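Local coordinates for L0028 (Mitochondria associated protein) (Escherichia coli, PDB 3GCG), which is probably a type III secreted effector of the WxxxE group that acts as a guanine-nucleotide exchange factor for a Rho-family GTPase of the host cell, at residues Gln42-Gln45 with Gln46-Thr50; Val138-Glu141 with Ile142-Asn146. All coordinates share one frame; numbering follows the deposited sequence.

Contact 1: residues Gln42-Gln45 with Gln46-Thr50; sequences QWFQ and QEQTT
Trp-43 and Glu-47, one turn apart on helix 41-67, are the two ends of a WxxxE motif, the signature of this family of bacterial effectors. The indole and the carboxylate run side by side in the same direction. Glu-47 CB sits 3.9 Å above one face of the Trp-43 ring, offset toward its rim, and Glu-47 CG lies 3.9 Å from Trp-43 CZ2. Both side chains leave with CG opposite the backbone N, which sends them out together, and the bend at Glu-47 chi2 (65°) turns its carboxylate, leaving the two planes 14° apart. Their polar ends are satisfied outside this stretch: Trp-43 NE1 and Glu-47 OE2 both bond to Ser-99 OG, while Glu-47 OE1 takes Ser-98 OG. The pair thus grips the start of helix 99-105, consistent with the motif positioning the neighbouring loop in relatives.

Along the backbone, Gln-46 N reaches Gln-42 O at 3.0 Å, and Glu-47 N reaches Trp-43 O at 2.9 Å. The Gln-46 amide uses both its atoms on the chain of another protein, OE1 on a backbone group and NE2 on an acidic side chain. Gln-48 turns its amide obliquely to the Phe-44 ring, with OE1 3.9 Å from Phe-44 CE2 and the planes 64° apart, a loose van der Waals approach. Gln-46 O accepts twice: Thr-50 N comes to it at 3.0 Å, and Thr-50 OG1, from the opposite face of the carbonyl plane, donates at 2.8 Å.

Contact 2: residues Val138-Glu141 with Ile142-Asn146; sequences VSQE and IFERN
Helix 124-146 supplies this contact, an i to i+4 arrangement in which Gln-140 lies alongside Glu-144 and Val-138 meets Ile-142. The first pair points the same way, with the amide and carboxylate planes 52° apart. Gln-140 NE2 stops 4.1 Å from Glu-144 OE1, so the two flat groups are merely neighbours. Glu-144 carries its CG beside its own backbone N (chi1 -57°), which lays that methylene 3.1 Å from Gln-140 O, the same carbonyl that receives Glu-144 N at 3.0 Å. Its OE2 reaches across to the backbone N of Val-152, at the start of helix 152-166. With a leucine in place of Glu-144, that N-H would probably be left without its carboxylate acceptor, and the tie between the two helices would be lost.

On the buried side, the Val-138 and Ile-142 side chains cross, CG1 of the first 4.2 Å from CD1 of the second, and both residues pack against helices 20-32 and 99-105. Phe-143 stacks its ring with Tyr-51 and Phe-147. The backbone bonds here are short but bent: Ile-142 N donates to Val-138 O at 2.8 Å and Phe-143 N to Ser-139 O at 2.7 Å. One turn on, Asn-146 folds back, its ND2 giving Ile-142 O a bond of 2.8 Å in the carbonyl plane, nearly straight at 165°.

Arg-145 N makes only a weak bond to Glu-141 O. Glu-141 OE2 and Arg-145 NH2 stand 5.6 Å apart, too far for a salt bridge, so any attraction between their opposite charges is likely to be diffuse and to add little directional hold.

How the contacts relate
Contacts 1 and 2 sit on different helices of one all-helical domain, their centres about 13 Å apart, and they touch where Phe-44 CE1 packs 3.2 Å from Asn-146 O. Phe-147 ties them further, its ring stacking with Phe-44 of the first and Phe-143 of the second. Ile-100 of helix 99-105 is shared as well, meeting Trp-43 and Glu-47 from one contact and Ser-139 and Ile-142 from the other. Their settings differ: contact 1 lies at the interface with the chain of another protein, whereas no other chain of the assembly touches contact 2, which instead packs against helices 20-32, 41-67 and 99-105 of its own chain.

Contact 1: residues Gln42-Gln45 with Gln46-Thr50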
loop_
_atom_site.group_PDB
_atom_site.type_symbol
_atom_site.label_atom_id
_atom_site.label_comp_id
_atom_site.label_asym_id
_atom_site.label_seq_id
_atom_site.Cartn_x
_atom_site.Cartn_y
_atom_site.Cartn_z
ATOM N N GLN B 42 17.875 -1.601 10.737
ATOM C CA GLN B 42 17.310 -0.724 9.728
ATOM C C GLN B 42 15.811 -0.967 9.622
ATOM O O GLN B 42 15.020 -0.021 9.634
ATOM C CB GLN B 42 18.006 -0.961 8.393
ATOM C CG GLN B 42 19.503 -0.718 8.474
ATOM C CD GLN B 42 19.830 0.597 9.155
ATOM O OE1 GLN B 42 19.486 1.666 8.653
ATOM N NE2 GLN B 42 20.488 0.523 10.311
ATOM N N TRP B 43 15.422 -2.237 9.544
ATOM C CA TRP B 43 14.011 -2.580 9.473
ATOM C C TRP B 43 13.263 -1.963 10.657
ATOM O O TRP B 43 12.191 -1.376 10.487
ATOM C CB TRP B 43 13.807 -4.099 9.502
ATOM C CG TRP B 43 12.361 -4.454 9.663
ATOM C CD1 TRP B 43 11.403 -4.455 8.684
ATOM C CD2 TRP B 43 11.677 -4.725 10.891
ATOM N NE1 TRP B 43 10.170 -4.709 9.228
ATOM C CE2 TRP B 43 10.308 -4.887 10.580
ATOM C CE3 TRP B 43 12.089 -4.865 12.225
ATOM C CZ2 TRP B 43 9.345 -5.160 11.556
ATOM C CZ3 TRP B 43 11.132 -5.135 13.192
ATOM C CH2 TRP B 43 9.775 -5.289 12.849
ATOM N N PHE B 44 13.829 -2.103 11.854
ATOM C CA PHE B 44 13.200 -1.569 13.066
ATOM C C PHE B 44 12.960 -0.064 12.959
ATOM O O PHE B 44 11.871 0.422 13.262
ATOM C CB PHE B 44 14.070 -1.856 14.297
ATOM C CG PHE B 44 13.424 -1.475 15.603
ATOM C CD1 PHE B 44 12.491 -2.316 16.207
ATOM C CD2 PHE B 44 13.730 -0.257 16.219
ATOM C CE1 PHE B 44 11.865 -1.950 17.414
ATOM C CE2 PHE B 44 13.111 0.122 17.426
ATOM C CZ PHE B 44 12.177 -0.724 18.024
ATOM N N GLN B 45 13.988 0.666 12.532
ATOM C CA GLN B 45 13.897 2.114 12.377
ATOM C C GLN B 45 12.793 2.514 11.397
ATOM O O GLN B 45 11.953 3.366 11.700
ATOM C CB GLN B 45 15.241 2.680 11.890
ATOM C CG GLN B 45 16.326 2.763 12.962
ATOM C CD GLN B 45 17.631 3.378 12.450
ATOM O OE1 GLN B 45 17.650 4.498 11.926
ATOM N NE2 GLN B 45 18.729 2.647 12.611
ATOM N N GLN B 46 12.800 1.889 10.223
ATOM C CA GLN B 46 11.815 2.187 9.192
ATOM C C GLN B 46 10.383 1.865 9.610
ATOM O O GLN B 46 9.478 2.672 9.415
ATOM C CB GLN B 46 12.153 1.422 7.917
ATOM C CG GLN B 46 13.577 1.624 7.460
ATOM C CD GLN B 46 13.782 1.219 6.017
ATOM O OE1 GLN B 46 13.025 0.409 5.471
ATOM N NE2 GLN B 46 14.815 1.772 5.391
ATOM N N GLU B 47 10.184 0.681 10.177
ATOM C CA GLU B 47 8.858 0.267 10.610
ATOM C C GLU B 47 8.332 1.182 11.709
ATOM O O GLU B 47 7.173 1.585 11.682
ATOM C CB GLU B 47 8.883 -1.183 11.103
ATOM C CG GLU B 47 7.554 -1.648 11.664
ATOM C CD GLU B 47 6.465 -1.700 10.605
ATOM O OE1 GLU B 47 5.281 -1.689 10.991
ATOM O OE2 GLU B 47 6.794 -1.766 9.397
ATOM N N GLN B 48 9.185 1.513 12.674
ATOM C CA GLN B 48 8.776 2.393 13.767
ATOM C C GLN B 48 8.214 3.731 13.275
ATOM O O GLN B 48 7.117 4.134 13.682
ATOM C CB GLN B 48 9.953 2.658 14.712
ATOM C CG GLN B 48 9.555 3.373 15.996
ATOM C CD GLN B 48 10.657 3.329 17.053
ATOM O OE1 GLN B 48 11.798 3.740 16.799
ATOM N NE2 GLN B 48 10.319 2.832 18.244
ATOM N N THR B 49 8.955 4.428 12.411
ATOM C CA THR B 49 8.470 5.711 11.920
ATOM C C THR B 49 7.275 5.509 10.990
ATOM O O THR B 49 6.406 6.365 10.895
ATOM C CB THR B 49 9.583 6.536 11.194
ATOM O OG1 THR B 49 9.325 6.589 9.785
ATOM C CG2 THR B 49 10.940 5.941 11.437
ATOM N N THR B 50 7.219 4.360 10.329
ATOM C CA THR B 50 6.115 4.060 9.426
ATOM C C THR B 50 4.822 3.726 10.179
ATOM O O THR B 50 3.767 4.283 9.872
ATOM C CB THR B 50 6.462 2.889 8.482
ATOM O OG1 THR B 50 7.467 3.312 7.555
ATOM C CG2 THR B 50 5.228 2.431 7.713
#

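Contact 2: residues Val138-Glu141 with Ile142-Asn146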
loop_
_atom_site.group_PDB
_atom_site.type_symbol
_atom_site.label_atom_id
_atom_site.label_comp_id
_atom_site.label_asym_id
_atom_site.label_seq_id
_atom_site.Cartn_x
_atom_site.Cartn_y
_atom_site.Cartn_z
ATOM N N VAL B 138 -3.542 -7.611 15.788
ATOM C CA VAL B 138 -2.287 -8.290 16.102
ATOM C C VAL B 138 -1.009 -7.484 15.824
ATOM O O VAL B 138 -0.028 -7.591 16.566
ATOM C CB VAL B 138 -2.220 -9.656 15.377
ATOM C CG1 VAL B 138 -1.003 -10.433 15.827
ATOM C CG2 VAL B 138 -3.477 -10.456 15.678
ATOM N N SER B 139 -1.001 -6.681 14.765
ATOM C CA SER B 139 0.195 -5.890 14.487
ATOM C C SER B 139 0.335 -4.808 15.553
ATOM O O SER B 139 1.441 -4.479 15.966
ATOM C CB SER B 139 0.143 -5.257 13.088
ATOM O OG SER B 139 -0.965 -4.399 12.950
ATOM N N GLN B 140 -0.784 -4.261 16.011
ATOM C CA GLN B 140 -0.709 -3.238 17.045
ATOM C C GLN B 140 -0.106 -3.873 18.288
ATOM O O GLN B 140 0.724 -3.267 18.969
ATOM C CB GLN B 140 -2.095 -2.682 17.383
ATOM C CG GLN B 140 -2.058 -1.667 18.514
ATOM C CD GLN B 140 -3.427 -1.162 18.900
ATOM O OE1 GLN B 140 -4.128 -0.557 18.088
ATOM N NE2 GLN B 140 -3.817 -1.402 20.145
ATOM N N GLU B 141 -0.531 -5.101 18.572
ATOM C CA GLU B 141 -0.027 -5.823 19.729
ATOM C C GLU B 141 1.461 -6.130 19.533
ATOM O O GLU B 141 2.247 -6.029 20.471
ATOM C CB GLU B 141 -0.846 -7.105 19.939
ATOM C CG GLU B 141 -2.345 -6.830 20.123
ATOM C CD GLU B 141 -3.188 -8.085 20.360
ATOM O OE1 GLU B 141 -3.122 -9.030 19.544
ATOM O OE2 GLU B 141 -3.936 -8.121 21.363
ATOM N N ILE B 142 1.850 -6.472 18.307
ATOM C CA ILE B 142 3.245 -6.782 18.007
ATOM C C ILE B 142 4.108 -5.540 18.085
ATOM O O ILE B 142 5.265 -5.597 18.507
ATOM C CB ILE B 142 3.397 -7.405 16.611
ATOM C CG1 ILE B 142 2.911 -8.854 16.651
ATOM C CG2 ILE B 142 4.847 -7.336 16.150
ATOM C CD1 ILE B 142 3.059 -9.591 15.342
ATOM N N PHE B 143 3.537 -4.416 17.675
ATOM C CA PHE B 143 4.244 -3.148 17.705
ATOM C C PHE B 143 4.538 -2.708 19.139
ATOM O O PHE B 143 5.669 -2.353 19.472
ATOM C CB PHE B 143 3.408 -2.068 17.013
ATOM C CG PHE B 143 3.974 -0.681 17.157
ATOM C CD1 PHE B 143 5.123 -0.308 16.460
ATOM C CD2 PHE B 143 3.369 0.244 18.003
ATOM C CE1 PHE B 143 5.666 0.966 16.600
ATOM C CE2 PHE B 143 3.898 1.529 18.157
ATOM C CZ PHE B 143 5.054 1.893 17.452
ATOM N N GLU B 144 3.510 -2.726 19.980
ATOM C CA GLU B 144 3.645 -2.293 21.369
ATOM C C GLU B 144 4.546 -3.154 22.251
ATOM O O GLU B 144 5.015 -2.694 23.284
ATOM C CB GLU B 144 2.262 -2.164 22.011
ATOM C CG GLU B 144 1.352 -1.214 21.257
ATOM C CD GLU B 144 0.029 -0.986 21.950
ATOM O OE1 GLU B 144 -0.547 -1.960 22.481
ATOM O OE2 GLU B 144 -0.442 0.169 21.952
ATOM N N ARG B 145 4.798 -4.393 21.853
ATOM C CA ARG B 145 5.654 -5.254 22.655
ATOM C C ARG B 145 7.119 -5.150 22.248
ATOM O O ARG B 145 8.016 -5.461 23.034
ATOM C CB ARG B 145 5.191 -6.703 22.548
ATOM C CG ARG B 145 3.740 -6.879 22.932
ATOM C CD ARG B 145 3.423 -8.323 23.240
ATOM N NE ARG B 145 2.064 -8.474 23.742
ATOM C CZ ARG B 145 1.585 -9.596 24.264
ATOM N NH1 ARG B 145 2.360 -10.672 24.356
ATOM N NH2 ARG B 145 0.330 -9.641 24.696
ATOM N N ASN B 146 7.361 -4.684 21.029
ATOM C CA ASN B 146 8.720 -4.571 20.529
ATOM C C ASN B 146 9.148 -3.136 20.226
ATOM O O ASN B 146 10.329 -2.874 20.021
ATOM C CB ASN B 146 8.856 -5.440 19.277
ATOM C CG ASN B 146 8.570 -6.912 19.556
ATOM O OD1 ASN B 146 9.482 -7.697 19.809
ATOM N ND2 ASN B 146 7.299 -7.285 19.528
#